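Local atomic coordinates of oxalate--CoA ligase (Arabidopsis thaliana, PDB entry 5IE2), a protein that belongs to the ANL superfamily of AMP-binding enzymes, with an AMP-binding C-terminal family region following the larger AMP-binding one, and here holds adenosine-5'-triphosphate. Residues Asn186-Ser190 against Glu316-Leu320; Ser190-Lys195 against Leu219-Ser224; Tyr198-Asp204 against Arg283-Ser287; Pro307-Ala311 against Ser323-Pro327. Residue numbers count along the deposited sequence, not the author numbering.

All four contacts fall within the AMP-binding family region. Contacts 1 and 2 share S190 on helix 184-198, their centres about 8 Å apart. Contact 3 starts where that helix ends, its centre about 10 Å from those of contacts 2 and 4. Along the chain, contacts 2 and 3 are nested within the loop that contact 1 closes and their segments alternate, as do those of contacts 1 and 4; contact 4 follows 2 and 3. Contacts 1, 3 and 4 reach one mixed sheet, in which strands 284-287, 308-314 and 319-323 lie side by side. Helices 184-198 and 215-227 are thus joined to a sheet whose strand 308-314 carries E310 and A311 to the adenine of ATP.

Contact 1 (Asn186-Ser190 against Glu316-Leu320); sequences NLASS and EATHL. With ACY (acetic acid), chain E.
Segment 186-190 is regular alpha helix, with S190 N bonded to N186 O at 3.0 Å, whereas 316-320 runs from a 3-10 residue, E316, through a loop into strand 319-323. The contact thus joins helix 184-198 to the connection between strands 308-314 and 319-323, a beta hairpin. T318 has left-handed backbone angles (51/50) and H319 also has positive phi (79/-110), so the chain bends sharply; T318 is nearest the helix, its CA 6.3 Å from that of S190. S190, small and in the m rotamer, fits this close approach and donates OG to T318 O at 2.8 Å. A water donates to S190 OG (2.8 Å) and to L320 O (2.7 Å), bridging the helix to the strand. T318, chi1 also m, suits a mixed environment: its CG2 packs on L187 CD2 at 3.8 Å, while its OG1 lies 3.3 Å from N186 CB and bonds to N369 O. N186 ND2 donates to P368 O, so both side chains hold the 368-369 loop. The CA-to-CB bond of H319 points sideways to 186-190, and its ND1 donates to OXT of acetic acid, probably from the crystallisation liquor, at 2.7 Å.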
loop_
_atom_site.group_PDB
_atom_site.type_symbol
_atom_site.label_atom_id
_atom_site.label_comp_id
_atom_site.label_asym_id
_atom_site.label_seq_id
_atom_site.Cartn_x
_atom_site.Cartn_y
_atom_site.Cartn_z
ATOM N N ASN A 186 5.477 2.316 -15.395
ATOM C CA ASN A 186 4.832 2.746 -14.162
ATOM C C ASN A 186 5.683 2.314 -12.931
ATOM O O ASN A 186 5.984 3.124 -12.005
ATOM C CB ASN A 186 3.427 2.127 -14.037
ATOM C CG ASN A 186 2.366 2.736 -14.970
ATOM O OD1 ASN A 186 1.420 2.036 -15.334
ATOM N ND2 ASN A 186 2.500 4.017 -15.366
ATOM N N LEU A 187 6.057 1.034 -12.907
ATOM C CA LEU A 187 6.785 0.474 -11.751
ATOM C C LEU A 187 8.159 1.131 -11.580
ATOM O O LEU A 187 8.548 1.504 -10.474
ATOM C CB LEU A 187 6.962 -1.047 -11.904
ATOM C CG LEU A 187 5.641 -1.867 -11.896
ATOM C CD1 LEU A 187 6.000 -3.351 -12.072
ATOM C CD2 LEU A 187 4.917 -1.763 -10.603
ATOM N N ALA A 188 8.915 1.221 -12.680
ATOM C CA ALA A 188 10.234 1.859 -12.634
ATOM C C ALA A 188 10.162 3.305 -12.148
ATOM O O ALA A 188 10.942 3.740 -11.317
ATOM C CB ALA A 188 10.885 1.815 -14.021
ATOM N N SER A 189 9.180 4.061 -12.640
ATOM C CA SER A 189 8.979 5.424 -12.195
ATOM C C SER A 189 8.715 5.497 -10.703
ATOM O O SER A 189 9.312 6.326 -10.017
ATOM C CB SER A 189 7.790 6.072 -12.971
ATOM O OG SER A 189 8.113 6.062 -14.361
ATOM N N SER A 190 7.784 4.663 -10.191
ATOM C CA SER A 190 7.516 4.788 -8.754
ATOM C C SER A 190 8.687 4.347 -7.880
ATOM O O SER A 190 8.956 4.968 -6.841
ATOM C CB SER A 190 6.294 3.971 -8.349
ATOM O OG SER A 190 5.160 4.707 -8.781
ATOM N N GLU A 316 -3.788 3.767 -8.563
ATOM C CA GLU A 316 -3.698 4.349 -9.924
ATOM C C GLU A 316 -2.420 5.150 -10.212
ATOM O O GLU A 316 -2.084 5.418 -11.380
ATOM C CB GLU A 316 -4.893 5.279 -10.184
ATOM C CG GLU A 316 -6.228 4.597 -10.325
ATOM C CD GLU A 316 -6.982 4.537 -8.968
ATOM O OE1 GLU A 316 -6.319 4.415 -7.916
ATOM O OE2 GLU A 316 -8.237 4.630 -8.990
ATOM N N ALA A 317 -1.735 5.548 -9.149
ATOM C CA ALA A 317 -0.456 6.283 -9.241
ATOM C C ALA A 317 0.726 5.318 -9.057
ATOM O O ALA A 317 1.833 5.764 -8.810
ATOM C CB ALA A 317 -0.427 7.399 -8.116
ATOM N N THR A 318 0.476 4.003 -9.111
ATOM C CA THR A 318 1.521 3.000 -8.760
ATOM C C THR A 318 2.098 3.398 -7.358
ATOM O O THR A 318 3.308 3.476 -7.152
ATOM C CB THR A 318 2.633 2.892 -9.867
ATOM O OG1 THR A 318 1.951 2.771 -11.114
ATOM C CG2 THR A 318 3.493 1.606 -9.699
ATOM N N HIS A 319 1.189 3.632 -6.431
ATOM C CA HIS A 319 1.511 4.031 -5.048
ATOM C C HIS A 319 1.872 5.545 -4.970
ATOM O O HIS A 319 0.989 6.394 -5.111
ATOM C CB HIS A 319 2.629 3.108 -4.445
ATOM C CG HIS A 319 2.788 3.260 -2.952
ATOM N ND1 HIS A 319 1.727 3.186 -2.069
ATOM C CD2 HIS A 319 3.894 3.526 -2.195
ATOM C CE1 HIS A 319 2.173 3.403 -0.834
ATOM N NE2 HIS A 319 3.481 3.613 -0.881
ATOM N N LEU A 320 3.135 5.889 -4.728
ATOM C CA LEU A 320 3.493 7.221 -4.227
ATOM C C LEU A 320 3.057 8.411 -5.142
ATOM O O LEU A 320 3.371 8.435 -6.361
ATOM C CB LEU A 320 5.021 7.277 -4.042
ATOM C CG LEU A 320 5.563 8.641 -3.570
ATOM C CD1 LEU A 320 5.101 8.909 -2.175
ATOM C CD2 LEU A 320 7.109 8.583 -3.655
HETATM C C ACY E . -1.497 3.272 -1.188
HETATM O O ACY E . -0.809 3.336 -0.104
HETATM O OXT ACY E . -0.995 3.258 -2.351
HETATM C CH3 ACY E . -2.999 3.266 -1.081
HETATM O O HOH W 1 5.442 7.224 -7.656
#

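Contact 2 (Ser190-Lys195 against Leu219-Ser224); sequences SVKNIK and LAGLLS
I194 lays its CD1 over the start of helical segment 219-224, 3.9 Å from L219 O and 4.0 Å from A220 CA, with chi1 m and chi2 t extending the aliphatic chain across the gap. The motif is a steep crossing of helices 184-198 and 215-227: the axes of the two segments approach to 9.6 Å with a signed angle of -104°, and the nearest CA atoms are those of V191 and S224, 4.7 Å apart. Such closeness suits a small residue, and S224 (chi1 m) meets V191 CA with its OG at 3.6 Å and I194 CB at 3.3 Å. Its hydroxyl can sit among hydrocarbon because OG donates to L219 O at 2.7 Å within its own helix. The same carbonyl accepts S224 N at 2.9 Å, closing a wider pi-type turn over 219-223. Beta-branched V191, chi1 t, sets CG2 4.0 Å from L219 CD1 and 3.8 Å from L223 CB. S190 CB touches L219 CD1 at 3.8 Å, its hydroxyl being bonded to T318 O. L219 and A220 rest on H319, and L6 and L9 of helix 6-16 reach V191. K195 contributes aliphatic chain here while its NZ pairs with D2: CG lies 3.6 Å from S224 O.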
loop_
_atom_site.group_PDB
_atom_site.type_symbol
_atom_site.label_atom_id
_atom_site.label_comp_id
_atom_site.label_asym_id
_atom_site.label_seq_id
_atom_site.Cartn_x
_atom_site.Cartn_y
_atom_site.Cartn_z
ATOM N N SER A 190 7.784 4.663 -10.191
ATOM C CA SER A 190 7.516 4.788 -8.754
ATOM C C SER A 190 8.687 4.347 -7.880
ATOM O O SER A 190 8.956 4.968 -6.841
ATOM C CB SER A 190 6.294 3.971 -8.349
ATOM O OG SER A 190 5.160 4.707 -8.781
ATOM N N VAL A 191 9.385 3.304 -8.311
ATOM C CA VAL A 191 10.574 2.863 -7.580
ATOM C C VAL A 191 11.631 4.000 -7.532
ATOM O O VAL A 191 12.180 4.310 -6.463
ATOM C CB VAL A 191 11.135 1.556 -8.211
ATOM C CG1 VAL A 191 12.628 1.340 -7.826
ATOM C CG2 VAL A 191 10.244 0.344 -7.770
ATOM N N LYS A 192 11.896 4.646 -8.668
ATOM C CA LYS A 192 12.791 5.804 -8.639
ATOM C C LYS A 192 12.309 6.931 -7.727
ATOM O O LYS A 192 13.121 7.542 -7.019
ATOM C CB LYS A 192 12.994 6.358 -10.073
ATOM C CG LYS A 192 13.915 5.400 -10.813
ATOM C CD LYS A 192 14.193 5.849 -12.266
ATOM C CE LYS A 192 12.898 5.833 -13.129
ATOM N NZ LYS A 192 13.157 6.300 -14.531
ATOM N N ASN A 193 11.008 7.224 -7.754
ATOM C CA ASN A 193 10.465 8.277 -6.876
ATOM C C ASN A 193 10.638 7.989 -5.355
ATOM O O ASN A 193 11.048 8.858 -4.583
ATOM C CB ASN A 193 8.970 8.459 -7.151
ATOM C CG ASN A 193 8.695 9.024 -8.536
ATOM O OD1 ASN A 193 9.557 9.678 -9.181
ATOM N ND2 ASN A 193 7.477 8.812 -8.980
ATOM N N ILE A 194 10.301 6.763 -4.991
ATOM C CA ILE A 194 10.364 6.325 -3.595
ATOM C C ILE A 194 11.827 6.287 -3.147
ATOM O O ILE A 194 12.184 6.859 -2.120
ATOM C CB ILE A 194 9.674 4.930 -3.424
ATOM C CG1 ILE A 194 8.179 5.062 -3.781
ATOM C CG2 ILE A 194 9.910 4.363 -1.971
ATOM C CD1 ILE A 194 7.451 3.691 -4.006
ATOM N N LYS A 195 12.700 5.720 -3.976
ATOM C CA LYS A 195 14.113 5.728 -3.615
ATOM C C LYS A 195 14.656 7.145 -3.467
ATOM O O LYS A 195 15.473 7.425 -2.577
ATOM C CB LYS A 195 14.957 5.077 -4.732
ATOM C CG LYS A 195 14.875 3.630 -4.811
ATOM C CD LYS A 195 16.062 3.141 -5.719
ATOM C CE LYS A 195 16.105 3.865 -7.033
ATOM N NZ LYS A 195 17.253 3.475 -7.852
ATOM N N LEU A 219 5.228 -1.876 -3.662
ATOM C CA LEU A 219 6.105 -0.836 -4.261
ATOM C C LEU A 219 7.098 -0.249 -3.282
ATOM O O LEU A 219 8.276 -0.075 -3.601
ATOM C CB LEU A 219 5.279 0.351 -4.866
ATOM C CG LEU A 219 4.969 0.183 -6.347
ATOM C CD1 LEU A 219 6.264 0.312 -7.222
ATOM C CD2 LEU A 219 4.221 -1.177 -6.641
ATOM N N ALA A 220 6.652 0.122 -2.086
ATOM C CA ALA A 220 7.555 0.827 -1.177
ATOM C C ALA A 220 8.425 -0.127 -0.405
ATOM O O ALA A 220 9.646 0.027 -0.378
ATOM C CB ALA A 220 6.744 1.730 -0.176
ATOM N N GLY A 221 7.795 -1.071 0.291
ATOM C CA GLY A 221 8.599 -1.995 1.101
ATOM C C GLY A 221 9.508 -2.912 0.264
ATOM O O GLY A 221 10.698 -3.022 0.543
ATOM N N LEU A 222 8.943 -3.562 -0.754
ATOM C CA LEU A 222 9.686 -4.590 -1.489
ATOM C C LEU A 222 10.446 -4.006 -2.687
ATOM O O LEU A 222 11.685 -4.029 -2.733
ATOM C CB LEU A 222 8.732 -5.709 -1.957
ATOM C CG LEU A 222 9.435 -6.771 -2.823
ATOM C CD1 LEU A 222 10.490 -7.619 -1.973
ATOM C CD2 LEU A 222 8.406 -7.647 -3.561
ATOM N N LEU A 223 9.722 -3.470 -3.670
ATOM C CA LEU A 223 10.395 -3.207 -4.942
ATOM C C LEU A 223 11.351 -2.029 -4.837
ATOM O O LEU A 223 12.377 -2.029 -5.512
ATOM C CB LEU A 223 9.365 -2.947 -6.066
ATOM C CG LEU A 223 8.479 -4.186 -6.389
ATOM C CD1 LEU A 223 7.371 -3.852 -7.459
ATOM C CD2 LEU A 223 9.360 -5.398 -6.837
ATOM N N SER A 224 11.005 -0.994 -4.068
ATOM C CA SER A 224 11.910 0.173 -4.010
ATOM C C SER A 224 13.208 -0.196 -3.246
ATOM O O SER A 224 14.311 0.331 -3.559
ATOM C CB SER A 224 11.237 1.375 -3.341
ATOM O OG SER A 224 10.119 1.783 -4.195
#

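Contact 3 (Tyr198-Asp204 against Arg283-Ser287); sequences YKLTESD and RFIRS
A salt bridge between R283 and D204 fixes this contact: R283 NH2 donates to D204 OD2 at 2.9 Å and R283 NE to D204 OD1 at 3.2 Å, with a weak third bond from NH2 to OD1 at 3.3 Å. Arginine suits the place because the rest of its guanidinium is used as well, NH1 and NH2 both donating to Y198 O at 3.0 Å. That carbonyl sits at the end of helix 184-198, which finishes in a Schellman motif with K199 at positive phi (45/52). D204 closes a type I turn from T201, its N bonded to T201 O at 3.0 Å, while its OD2 also accepts T201 N at 2.9 Å and its OD1 has a further partner in T255. The second polar link is R286 NE to Y198 OH at 2.7 Å; R286 is extended through chi3 (chi1 to chi3 all t), which brings NE to the phenol, itself also bonded to S323 OG. Between the two arginines, Y198 (chi1 m) and F284 (chi1 p) lie nearly parallel, planes at 19°, but slid apart with centroids 5.0 Å distant, so the rings scarcely overlap. The helix end and the turn after it are thereby tied through strand 284-287 to the five-stranded mixed sheet. Packing is closest where Y198 CB meets F284 CZ at 3.5 Å, and L200 CD2 reaches the edge of that ring, 4.2 Å from F284 CZ.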
loop_
_atom_site.group_PDB
_atom_site.type_symbol
_atom_site.label_atom_id
_atom_site.label_comp_id
_atom_site.label_asym_id
_atom_site.label_seq_id
_atom_site.Cartn_x
_atom_site.Cartn_y
_atom_site.Cartn_z
ATOM N N TYR A 198 13.272 9.133 -0.138
ATOM C CA TYR A 198 13.793 8.621 1.140
ATOM C C TYR A 198 15.301 8.389 1.092
ATOM O O TYR A 198 15.848 7.895 2.058
ATOM C CB TYR A 198 13.034 7.326 1.565
ATOM C CG TYR A 198 11.541 7.615 1.637
ATOM C CD1 TYR A 198 11.056 8.615 2.467
ATOM C CD2 TYR A 198 10.653 6.942 0.823
ATOM C CE1 TYR A 198 9.696 8.928 2.490
ATOM C CE2 TYR A 198 9.307 7.242 0.840
ATOM C CZ TYR A 198 8.849 8.220 1.667
ATOM O OH TYR A 198 7.512 8.507 1.610
ATOM N N LYS A 199 15.943 8.739 -0.033
ATOM C CA LYS A 199 17.372 8.440 -0.257
ATOM C C LYS A 199 17.704 7.026 0.147
ATOM O O LYS A 199 18.634 6.798 0.915
ATOM C CB LYS A 199 18.259 9.430 0.506
ATOM C CG LYS A 199 18.038 10.848 0.040
ATOM C CD LYS A 199 19.037 11.816 0.753
ATOM C CE LYS A 199 18.721 13.244 0.367
ATOM N NZ LYS A 199 19.703 14.115 1.104
ATOM N N LEU A 200 16.945 6.058 -0.369
ATOM C CA LEU A 200 17.256 4.647 -0.110
ATOM C C LEU A 200 18.576 4.314 -0.786
ATOM O O LEU A 200 18.798 4.733 -1.943
ATOM C CB LEU A 200 16.157 3.711 -0.660
ATOM C CG LEU A 200 14.766 3.909 0.009
ATOM C CD1 LEU A 200 13.780 2.913 -0.666
ATOM C CD2 LEU A 200 14.794 3.689 1.533
ATOM N N THR A 201 19.439 3.589 -0.083
ATOM C CA THR A 201 20.689 3.123 -0.678
ATOM C C THR A 201 20.923 1.678 -0.311
ATOM O O THR A 201 20.128 1.063 0.398
ATOM C CB THR A 201 21.910 3.939 -0.222
ATOM O OG1 THR A 201 22.191 3.639 1.152
ATOM C CG2 THR A 201 21.659 5.439 -0.397
ATOM N N GLU A 202 22.057 1.136 -0.759
ATOM C CA GLU A 202 22.270 -0.290 -0.563
ATOM C C GLU A 202 22.509 -0.641 0.903
ATOM O O GLU A 202 22.505 -1.832 1.258
ATOM C CB GLU A 202 23.451 -0.769 -1.429
ATOM C CG GLU A 202 24.806 -0.157 -0.984
ATOM C CD GLU A 202 25.142 1.223 -1.599
ATOM O OE1 GLU A 202 24.266 1.936 -2.152
ATOM O OE2 GLU A 202 26.340 1.618 -1.533
ATOM N N SER A 203 22.744 0.338 1.787
ATOM C CA SER A 203 22.889 -0.010 3.204
ATOM C C SER A 203 21.551 -0.057 3.960
ATOM O O SER A 203 21.514 -0.390 5.155
ATOM C CB SER A 203 23.839 0.969 3.913
ATOM O OG SER A 203 23.311 2.279 3.878
ATOM N N ASP A 204 20.445 0.250 3.290
ATOM C CA ASP A 204 19.161 0.197 3.996
ATOM C C ASP A 204 18.593 -1.222 4.090
ATOM O O ASP A 204 18.992 -2.145 3.379
ATOM C CB ASP A 204 18.113 1.121 3.306
ATOM C CG ASP A 204 18.387 2.616 3.625
ATOM O OD1 ASP A 204 18.466 2.927 4.826
ATOM O OD2 ASP A 204 18.639 3.427 2.682
ATOM N N ARG A 283 16.490 5.396 10.471
ATOM C CA ARG A 283 16.567 6.628 9.726
ATOM C C ARG A 283 15.213 7.348 9.703
ATOM O O ARG A 283 15.149 8.570 9.835
ATOM C CB ARG A 283 17.020 6.364 8.269
ATOM C CG ARG A 283 18.462 6.050 8.095
ATOM C CD ARG A 283 18.968 6.664 6.728
ATOM N NE ARG A 283 18.396 5.987 5.605
ATOM C CZ ARG A 283 17.672 6.565 4.648
ATOM N NH1 ARG A 283 17.391 7.878 4.654
ATOM N NH2 ARG A 283 17.253 5.810 3.660
ATOM N N PHE A 284 14.147 6.589 9.526
ATOM C CA PHE A 284 12.790 7.161 9.498
ATOM C C PHE A 284 11.771 6.051 9.613
ATOM O O PHE A 284 12.063 4.858 9.421
ATOM C CB PHE A 284 12.518 7.986 8.199
ATOM C CG PHE A 284 12.517 7.149 6.942
ATOM C CD1 PHE A 284 11.337 6.638 6.406
ATOM C CD2 PHE A 284 13.713 6.849 6.307
ATOM C CE1 PHE A 284 11.364 5.872 5.241
ATOM C CE2 PHE A 284 13.745 6.099 5.150
ATOM C CZ PHE A 284 12.580 5.597 4.612
ATOM N N ILE A 285 10.546 6.452 9.908
ATOM C CA ILE A 285 9.411 5.547 9.931
ATOM C C ILE A 285 8.414 6.174 8.972
ATOM O O ILE A 285 8.223 7.367 9.031
ATOM C CB ILE A 285 8.807 5.411 11.352
ATOM C CG1 ILE A 285 9.767 4.566 12.232
ATOM C CG2 ILE A 285 7.378 4.730 11.292
ATOM C CD1 ILE A 285 9.355 4.652 13.762
ATOM N N ARG A 286 7.831 5.371 8.086
ATOM C CA ARG A 286 6.917 5.925 7.105
ATOM C C ARG A 286 5.467 5.489 7.350
ATOM O O ARG A 286 5.216 4.355 7.806
ATOM C CB ARG A 286 7.403 5.504 5.703
ATOM C CG ARG A 286 6.515 6.057 4.545
ATOM C CD ARG A 286 7.122 5.532 3.236
ATOM N NE ARG A 286 6.393 6.042 2.064
ATOM C CZ ARG A 286 5.498 5.356 1.347
ATOM N NH1 ARG A 286 5.121 4.103 1.667
ATOM N NH2 ARG A 286 4.956 5.946 0.280
ATOM N N SER A 287 4.509 6.398 7.045
ATOM C CA SER A 287 3.102 6.050 7.114
ATOM C C SER A 287 2.424 6.449 5.804
ATOM O O SER A 287 2.800 7.442 5.246
ATOM C CB SER A 287 2.440 6.774 8.315
ATOM O OG SER A 287 1.051 6.426 8.456
#

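Contact 4 (Pro307-Ala311 against Ser323-Pro327); sequences PVLEA and SNPLP. With ATP (adenosine-5'-triphosphate), chain C.
One backbone carbonyl, E310 O, accepts two hydrogen bonds from a single residue: N324 N at 3.0 Å, nearly linear at 176°, and N324 ND2, also at 3.0 Å. The setting is an antiparallel beta hairpin of the five-stranded mixed sheet, strand 308-314 with 319-323, at the point where the second strand ends. A311 and S323 still form a non-hydrogen-bonded pair, CA atoms 4.0 Å apart with side chains on the same face, but the chains then diverge: L309 and N324 CA are 5.4 Å apart, P307 and P327 CA 7.5 Å. Asparagine suits this exit because, with chi1 m, its amide folds back to E310 O while its OD1 takes K333 N. S323 OG donates to N324 O at 2.8 Å and also pairs with Y198 OH. Past the strand, packing takes over; P325 and P327 have no backbone NH to continue the pairing. L309 fills the widening gap, CD2 3.3 Å from P325 O and CD1 3.9 Å from L326 CD2, and P307 CB meets P327 CG at 3.7 Å. E310 and A311 also line the ATP pocket. E310 OE2, also bonded to L292 N, accepts ATP N6 at 3.1 Å, and A311 O accepts the same ATP N6 at 2.9 Å.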
loop_
_atom_site.group_PDB
_atom_site.type_symbol
_atom_site.label_atom_id
_atom_site.label_comp_id
_atom_site.label_asym_id
_atom_site.label_seq_id
_atom_site.Cartn_x
_atom_site.Cartn_y
_atom_site.Cartn_z
ATOM N N PRO A 307 12.277 10.122 12.968
ATOM C CA PRO A 307 11.283 10.990 12.293
ATOM C C PRO A 307 10.203 10.169 11.577
ATOM O O PRO A 307 10.506 9.170 10.918
ATOM C CB PRO A 307 12.123 11.794 11.286
ATOM C CG PRO A 307 13.306 10.857 11.002
ATOM C CD PRO A 307 13.616 10.249 12.365
ATOM N N VAL A 308 8.951 10.626 11.673
ATOM C CA VAL A 308 7.821 9.915 11.062
ATOM C C VAL A 308 7.344 10.711 9.870
ATOM O O VAL A 308 6.936 11.863 10.036
ATOM C CB VAL A 308 6.693 9.712 12.059
ATOM C CG1 VAL A 308 5.451 9.113 11.375
ATOM C CG2 VAL A 308 7.195 8.743 13.168
ATOM N N LEU A 309 7.478 10.120 8.682
ATOM C CA LEU A 309 7.203 10.812 7.409
ATOM C C LEU A 309 5.948 10.227 6.783
ATOM O O LEU A 309 5.911 9.034 6.423
ATOM C CB LEU A 309 8.389 10.647 6.455
ATOM C CG LEU A 309 9.763 10.936 7.091
ATOM C CD1 LEU A 309 10.881 10.690 6.041
ATOM C CD2 LEU A 309 9.806 12.424 7.612
ATOM N N GLU A 310 4.930 11.067 6.654
ATOM C CA GLU A 310 3.686 10.644 6.036
ATOM C C GLU A 310 3.684 10.889 4.530
ATOM O O GLU A 310 4.159 11.931 4.049
ATOM C CB GLU A 310 2.508 11.407 6.670
ATOM C CG GLU A 310 1.172 10.786 6.273
ATOM C CD GLU A 310 -0.050 11.454 6.876
ATOM O OE1 GLU A 310 0.069 12.533 7.501
ATOM O OE2 GLU A 310 -1.156 10.880 6.696
ATOM N N ALA A 311 3.185 9.904 3.803
ATOM C CA ALA A 311 3.081 9.993 2.345
ATOM C C ALA A 311 1.613 9.790 1.933
ATOM O O ALA A 311 0.823 9.257 2.711
ATOM C CB ALA A 311 3.941 8.930 1.670
ATOM N N SER A 323 5.058 13.060 -0.586
ATOM C CA SER A 323 5.587 12.691 0.734
ATOM C C SER A 323 6.219 13.848 1.476
ATOM O O SER A 323 6.795 14.751 0.870
ATOM C CB SER A 323 6.647 11.595 0.593
ATOM O OG SER A 323 7.051 11.144 1.890
ATOM N N ASN A 324 6.157 13.797 2.808
ATOM C CA ASN A 324 7.044 14.625 3.590
ATOM C C ASN A 324 8.468 14.172 3.313
ATOM O O ASN A 324 8.719 12.978 3.085
ATOM C CB ASN A 324 6.709 14.512 5.095
ATOM C CG ASN A 324 5.439 15.254 5.447
ATOM O OD1 ASN A 324 5.463 16.460 5.692
ATOM N ND2 ASN A 324 4.307 14.535 5.471
ATOM N N PRO A 325 9.401 15.115 3.292
ATOM C CA PRO A 325 10.809 14.861 2.966
ATOM C C PRO A 325 11.566 14.374 4.190
ATOM O O PRO A 325 11.053 14.492 5.329
ATOM C CB PRO A 325 11.312 16.247 2.522
ATOM C CG PRO A 325 10.527 17.173 3.481
ATOM C CD PRO A 325 9.140 16.536 3.570
ATOM N N LEU A 326 12.778 13.870 3.966
ATOM C CA LEU A 326 13.744 13.590 5.066
ATOM C C LEU A 326 14.069 14.892 5.776
ATOM O O LEU A 326 14.069 15.939 5.161
ATOM C CB LEU A 326 15.054 12.958 4.506
ATOM C CG LEU A 326 14.932 11.603 3.801
ATOM C CD1 LEU A 326 16.222 11.213 3.184
ATOM C CD2 LEU A 326 14.575 10.550 4.844
ATOM N N PRO A 327 14.363 14.835 7.091
ATOM C CA PRO A 327 14.684 16.045 7.870
ATOM C C PRO A 327 15.831 16.845 7.264
ATOM O O PRO A 327 15.825 18.082 7.329
ATOM C CB PRO A 327 15.060 15.486 9.238
ATOM C CG PRO A 327 14.227 14.239 9.381
ATOM C CD PRO A 327 14.183 13.643 7.944
HETATM P PG ATP C . -11.416 2.578 -4.135
HETATM O O1G ATP C . -12.463 3.565 -3.616
HETATM O O2G ATP C . -12.001 1.293 -4.604
HETATM O O3G ATP C . -10.524 3.223 -5.193
HETATM P PB ATP C . -9.266 3.112 -2.284
HETATM O O1B ATP C . -9.122 2.900 -0.793
HETATM O O2B ATP C . -9.453 4.475 -2.849
HETATM O O3B ATP C . -10.445 2.149 -2.895
HETATM P PA ATP C . -6.372 2.657 -2.666
HETATM O O1A ATP C . -5.737 2.968 -4.015
HETATM O O2A ATP C . -5.915 1.483 -1.892
HETATM O O3A ATP C . -7.943 2.413 -2.944
HETATM O "O5'" ATP C . -6.359 3.991 -1.780
HETATM C "C5'" ATP C . -5.926 5.286 -2.263
HETATM C "C4'" ATP C . -6.691 6.332 -1.433
HETATM O "O4'" ATP C . -6.216 6.290 -0.074
HETATM C "C3'" ATP C . -6.364 7.737 -1.835
HETATM O "O3'" ATP C . -7.147 8.107 -2.968
HETATM C "C2'" ATP C . -6.724 8.536 -0.601
HETATM O "O2'" ATP C . -8.154 8.638 -0.507
HETATM C "C1'" ATP C . -6.309 7.587 0.486
HETATM N N9 ATP C . -4.982 7.919 1.057
HETATM C C8 ATP C . -3.782 7.431 0.720
HETATM N N7 ATP C . -2.825 7.990 1.524
HETATM C C5 ATP C . -3.476 8.829 2.393
HETATM C C6 ATP C . -3.070 9.710 3.513
HETATM N N6 ATP C . -1.752 9.762 3.902
HETATM N N1 ATP C . -4.057 10.387 4.144
HETATM C C2 ATP C . -5.357 10.287 3.780
HETATM N N3 ATP C . -5.802 9.507 2.761
HETATM C C4 ATP C . -4.885 8.772 2.071
#